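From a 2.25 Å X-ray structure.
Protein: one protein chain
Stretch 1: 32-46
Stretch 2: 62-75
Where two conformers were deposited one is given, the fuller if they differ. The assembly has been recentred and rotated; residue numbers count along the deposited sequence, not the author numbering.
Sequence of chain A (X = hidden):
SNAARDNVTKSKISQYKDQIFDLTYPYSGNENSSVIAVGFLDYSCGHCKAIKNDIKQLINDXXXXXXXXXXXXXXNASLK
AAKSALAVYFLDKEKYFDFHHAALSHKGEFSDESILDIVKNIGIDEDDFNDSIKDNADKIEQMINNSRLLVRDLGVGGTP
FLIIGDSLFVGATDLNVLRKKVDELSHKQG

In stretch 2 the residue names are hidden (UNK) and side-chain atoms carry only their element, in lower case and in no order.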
# COMPACT_ATOMS: atom_id res chain seq x y z
N ASN A 32 2.48 16.82 -4.53
CA ASN A 32 1.79 18.07 -4.21
C ASN A 32 0.31 18.10 -4.61
O ASN A 32 -0.35 19.14 -4.49
CB ASN A 32 2.54 19.22 -4.86
CG ASN A 32 3.88 19.50 -4.20
OD1 ASN A 32 4.92 19.56 -4.85
ND2 ASN A 32 3.86 19.66 -2.88
N SER A 33 -0.19 16.96 -5.06
CA SER A 33 -1.60 16.83 -5.41
C SER A 33 -2.45 16.81 -4.15
O SER A 33 -2.08 16.15 -3.18
CB SER A 33 -1.83 15.56 -6.22
OG SER A 33 -3.19 15.43 -6.60
N SER A 34 -3.59 17.51 -4.16
CA SER A 34 -4.52 17.45 -3.02
C SER A 34 -5.42 16.21 -3.09
O SER A 34 -6.12 15.89 -2.11
CB SER A 34 -5.39 18.70 -2.95
OG SER A 34 -4.60 19.87 -2.74
N VAL A 35 -5.43 15.54 -4.23
CA VAL A 35 -6.20 14.31 -4.39
C VAL A 35 -5.31 13.12 -4.07
O VAL A 35 -4.54 12.65 -4.90
CB VAL A 35 -6.76 14.18 -5.81
CG1 VAL A 35 -7.66 12.95 -5.92
CG2 VAL A 35 -7.53 15.44 -6.19
N ILE A 36 -5.44 12.64 -2.84
CA ILE A 36 -4.55 11.65 -2.29
C ILE A 36 -5.27 10.32 -2.11
O ILE A 36 -6.30 10.24 -1.44
CB ILE A 36 -3.99 12.15 -0.94
CG1 ILE A 36 -3.27 13.49 -1.14
CG2 ILE A 36 -3.10 11.12 -0.28
CD1 ILE A 36 -2.86 14.16 0.12
N ALA A 37 -4.74 9.28 -2.75
CA ALA A 37 -5.26 7.94 -2.57
C ALA A 37 -4.39 7.20 -1.56
O ALA A 37 -3.18 7.41 -1.52
CB ALA A 37 -5.30 7.22 -3.89
N VAL A 38 -5.01 6.36 -0.74
CA VAL A 38 -4.27 5.56 0.24
C VAL A 38 -4.69 4.09 0.15
O VAL A 38 -5.82 3.73 0.50
CB VAL A 38 -4.49 6.08 1.66
CG1 VAL A 38 -3.51 5.42 2.61
CG2 VAL A 38 -4.36 7.62 1.72
N GLY A 39 -3.77 3.25 -0.33
CA GLY A 39 -4.08 1.86 -0.65
C GLY A 39 -3.60 0.94 0.45
O GLY A 39 -2.49 1.13 0.95
N PHE A 40 -4.44 -0.02 0.85
CA PHE A 40 -4.11 -1.00 1.90
C PHE A 40 -4.10 -2.40 1.31
O PHE A 40 -5.12 -2.88 0.84
CB PHE A 40 -5.12 -0.93 3.05
CG PHE A 40 -5.09 0.37 3.81
CD1 PHE A 40 -5.76 1.48 3.33
CD2 PHE A 40 -4.40 0.47 5.01
CE1 PHE A 40 -5.76 2.68 4.03
CE2 PHE A 40 -4.38 1.65 5.71
CZ PHE A 40 -5.07 2.77 5.22
N LEU A 41 -2.93 -3.06 1.36
CA LEU A 41 -2.68 -4.31 0.63
C LEU A 41 -1.89 -5.34 1.45
O LEU A 41 -1.05 -5.00 2.27
CB LEU A 41 -1.91 -4.02 -0.68
CG LEU A 41 -2.76 -3.80 -1.95
CD1 LEU A 41 -3.59 -2.45 -2.01
CD2 LEU A 41 -1.87 -3.93 -3.19
N ASP A 42 -2.21 -6.61 1.22
CA ASP A 42 -1.43 -7.75 1.66
C ASP A 42 -0.90 -8.38 0.38
O ASP A 42 -1.67 -8.67 -0.54
CB ASP A 42 -2.27 -8.75 2.46
CG ASP A 42 -1.47 -9.90 3.00
OD1 ASP A 42 -0.81 -10.64 2.21
OD2 ASP A 42 -1.51 -10.09 4.24
N TYR A 43 0.42 -8.59 0.31
CA TYR A 43 1.01 -9.08 -0.93
C TYR A 43 0.56 -10.50 -1.33
O TYR A 43 0.57 -10.83 -2.53
CB TYR A 43 2.53 -9.03 -0.81
CG TYR A 43 3.07 -7.63 -0.92
CD1 TYR A 43 2.79 -6.84 -2.03
CD2 TYR A 43 3.87 -7.10 0.08
CE1 TYR A 43 3.28 -5.56 -2.12
CE2 TYR A 43 4.37 -5.84 -0.02
CZ TYR A 43 4.07 -5.07 -1.11
OH TYR A 43 4.56 -3.78 -1.19
N SER A 44 0.16 -11.34 -0.37
CA SER A 44 -0.25 -12.72 -0.67
C SER A 44 -1.75 -12.83 -0.95
O SER A 44 -2.25 -13.91 -1.23
CB SER A 44 0.11 -13.65 0.49
OG SER A 44 1.43 -13.43 0.98
N CYS A 45 -2.47 -11.71 -0.88
CA CYS A 45 -3.91 -11.72 -1.10
C CYS A 45 -4.23 -11.72 -2.60
O CYS A 45 -3.72 -10.90 -3.37
CB CYS A 45 -4.54 -10.51 -0.38
SG CYS A 45 -5.85 -9.64 -1.19
N GLY A 46 -5.08 -12.66 -3.02
CA GLY A 46 -5.43 -12.82 -4.43
C GLY A 46 -6.00 -11.56 -5.08
O GLY A 46 -5.65 -11.26 -6.23
N UNK A 62 -1.51 10.46 -13.48
CA UNK A 62 -0.76 11.67 -13.15
C UNK A 62 -1.45 12.63 -12.20
O UNK A 62 -0.91 13.69 -11.86
N UNK A 63 -2.65 12.28 -11.75
CA UNK A 63 -3.50 13.25 -11.07
C UNK A 63 -3.42 13.21 -9.54
O UNK A 63 -3.84 14.16 -8.88
c UNK A 63 -4.95 13.05 -11.51
c UNK A 63 -6.59 13.38 -13.37
c UNK A 63 -5.14 13.32 -13.00
n UNK A 63 -8.11 13.62 -15.32
c UNK A 63 -6.74 13.87 -14.81
N UNK A 64 -2.87 12.14 -8.99
CA UNK A 64 -2.98 11.89 -7.56
C UNK A 64 -1.65 11.66 -6.88
O UNK A 64 -0.62 11.49 -7.53
c UNK A 64 -4.01 8.11 -7.47
c UNK A 64 -3.19 9.35 -7.68
c UNK A 64 -3.89 10.65 -7.27
c UNK A 64 -5.23 10.80 -7.96
N UNK A 65 -1.69 11.68 -5.55
CA UNK A 65 -0.65 11.07 -4.76
C UNK A 65 -1.23 9.75 -4.28
O UNK A 65 -2.36 9.71 -3.81
c UNK A 65 0.99 11.36 -2.82
c UNK A 65 0.73 12.21 -0.43
c UNK A 65 1.55 12.29 -1.74
c UNK A 65 -0.20 11.95 -3.58
n UNK A 65 1.54 12.54 0.81
N UNK A 66 -0.45 8.69 -4.42
CA UNK A 66 -0.86 7.37 -3.98
C UNK A 66 0.08 6.88 -2.88
O UNK A 66 1.26 6.62 -3.13
c UNK A 66 -2.84 2.63 -4.28
c UNK A 66 -3.49 3.61 -5.01
c UNK A 66 -1.57 5.07 -4.82
c UNK A 66 -1.56 2.84 -3.80
c UNK A 66 -2.85 4.81 -5.28
o UNK A 66 -3.49 1.46 -4.04
c UNK A 66 -0.92 4.07 -4.09
c UNK A 66 -0.87 6.39 -5.14
N UNK A 67 -0.45 6.76 -1.68
CA UNK A 67 0.31 6.28 -0.53
C UNK A 67 0.08 4.77 -0.38
O UNK A 67 -1.04 4.30 -0.54
c UNK A 67 -0.37 9.36 1.68
c UNK A 67 0.61 6.48 1.98
c UNK A 67 0.15 8.51 0.57
c UNK A 67 -0.11 7.02 0.75
N UNK A 68 1.14 4.03 -0.07
CA UNK A 68 1.09 2.56 0.06
C UNK A 68 1.15 2.16 1.51
O UNK A 68 2.14 2.45 2.21
c UNK A 68 2.28 2.19 -2.16
c UNK A 68 1.48 1.48 -3.05
c UNK A 68 3.14 3.47 -4.04
c UNK A 68 2.32 2.75 -4.91
c UNK A 68 3.10 3.19 -2.66
c UNK A 68 1.50 1.75 -4.42
c UNK A 68 2.25 1.90 -0.69
N UNK A 69 0.08 1.52 1.98
CA UNK A 69 0.05 0.95 3.32
C UNK A 69 0.13 -0.56 3.30
O UNK A 69 -0.81 -1.24 2.93
c UNK A 69 0.05 3.14 5.20
n UNK A 69 -0.66 3.29 7.97
c UNK A 69 -1.21 1.38 4.04
n UNK A 69 -0.74 5.55 7.80
n UNK A 69 -0.19 4.33 5.97
c UNK A 69 -0.55 4.38 7.25
c UNK A 69 -1.17 2.83 4.36
N UNK A 70 1.29 -1.05 3.71
CA UNK A 70 1.56 -2.47 3.78
C UNK A 70 0.88 -3.01 5.02
O UNK A 70 1.29 -2.69 6.14
c UNK A 70 3.07 -2.73 3.80
o UNK A 70 3.45 -3.30 1.53
c UNK A 70 3.71 -2.50 2.45
o UNK A 70 4.45 -1.52 2.29
N UNK A 71 -0.18 -3.79 4.82
CA UNK A 71 -1.02 -4.26 5.94
C UNK A 71 -1.11 -5.77 5.91
O UNK A 71 -2.17 -6.33 5.60
c UNK A 71 -2.39 -3.64 5.88
N UNK A 72 0.01 -6.44 6.20
CA UNK A 72 0.03 -7.90 6.21
C UNK A 72 -0.91 -8.47 7.29
O UNK A 72 -0.75 -8.12 8.47
c UNK A 72 1.98 -7.03 7.25
c UNK A 72 1.29 -5.86 6.65
c UNK A 72 1.49 -8.22 6.51
N UNK A 73 -1.86 -9.31 6.88
CA UNK A 73 -2.73 -10.04 7.81
C UNK A 73 -2.90 -11.53 7.45
O UNK A 73 -3.53 -12.30 8.19
c UNK A 73 -4.06 -8.03 8.51
c UNK A 73 -4.76 -9.24 6.49
c UNK A 73 -6.23 -8.92 6.48
c UNK A 73 -4.15 -9.40 7.89
N UNK A 74 -2.31 -11.96 6.32
CA UNK A 74 -2.53 -13.33 5.84
C UNK A 74 -1.39 -14.28 6.20
O UNK A 74 -1.29 -15.38 5.64
c UNK A 74 -4.04 -12.60 3.88
c UNK A 74 -5.29 -13.20 4.50
c UNK A 74 -4.16 -12.61 2.37
c UNK A 74 -2.76 -13.33 4.33
N UNK A 75 -0.54 -13.88 7.14
CA UNK A 75 0.45 -14.78 7.70
C UNK A 75 1.92 -14.38 7.59
O UNK A 75 2.28 -13.24 7.26
O HOH W 1 1.83 -5.56 2.36

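Position 62 has no side-chain atoms and touches nothing on stretch 1; with phi 93° a CB would jam against the preceding carbonyl, so it is Gly62. Position 63 carries four carbons in a row ending in nitrogen, an extended chain leading away from stretch 1: Lys63. Its backbone O accepts a hydrogen bond from Ser33 OG (2.7 Å).

At 64, four carbons fork at the first, one arm two carbons long, which defines Ile64; its CG2 lies 3.8 Å from Val35 CG1 and its CD1 3.9 Å from Ala37 CB. Position 65 again has four carbons in a row and a terminal nitrogen, Lys65, whose CE packs 4.0 Å from Ile36 CG2.

Position 66 shows one carbon, then a six-carbon ring bearing one oxygen: Tyr66. Its CD2 is 3.7 Å from Ala37 CB, and its OH is 3.5 Å from Gly39 CA. An ideal CB on Gly39 would fall 2.1 Å from Tyr66 OH, a clash, so the bare glycine makes room for the hydroxyl, which has no polar partner in the model. Position 67 repeats the first-carbon fork with one longer arm, Ile67, with CD1 3.8 Å from Ile36 CG2.

Position 68 has one carbon and an unsubstituted six-carbon ring, Phe68, whose side chain comes no nearer to stretch 1 than 5.1 Å, from its CB to Gly39 O. At 69, three carbons, a nitrogen and a carbon carrying two nitrogens give Arg69; its CG sits over the Phe40 ring, 4.1 Å from the centroid and 28° off the normal, a CH-pi contact.

Position 70 has two carbons, the second carrying two oxygens. With only that much chain it is Asp70; a water donates to both its OD1 and Leu41 O, at 2.9 Å each. The single carbon at 71 is Ala71, and three carbons closing onto the backbone nitrogen at 72 make Pro72.

Position 73 forks at its first carbon, with one two-carbon arm: Ile73. Position 74 forks at its second, Leu74, and its CD1 reaches 3.5 Å from Cys45 CB. Position 75 lacks side-chain atoms and has phi 122°, where a CB would again be jammed: Gly75.

The contact is a parallel strand pairing, the axes 21° apart. Alternating backbone hydrogen bonds run from Lys65 N to Val35 O (3.1 Å) through Ala71 N to Leu41 O (3.0 Å). Beyond the strands, Asp42 OD2 accepts from Ile73 N (2.8 Å) and Leu74 N (2.9 Å), so one carboxylate oxygen holds the following loop.

Stretch 2 62-75: GKIKYIFRDAPILG
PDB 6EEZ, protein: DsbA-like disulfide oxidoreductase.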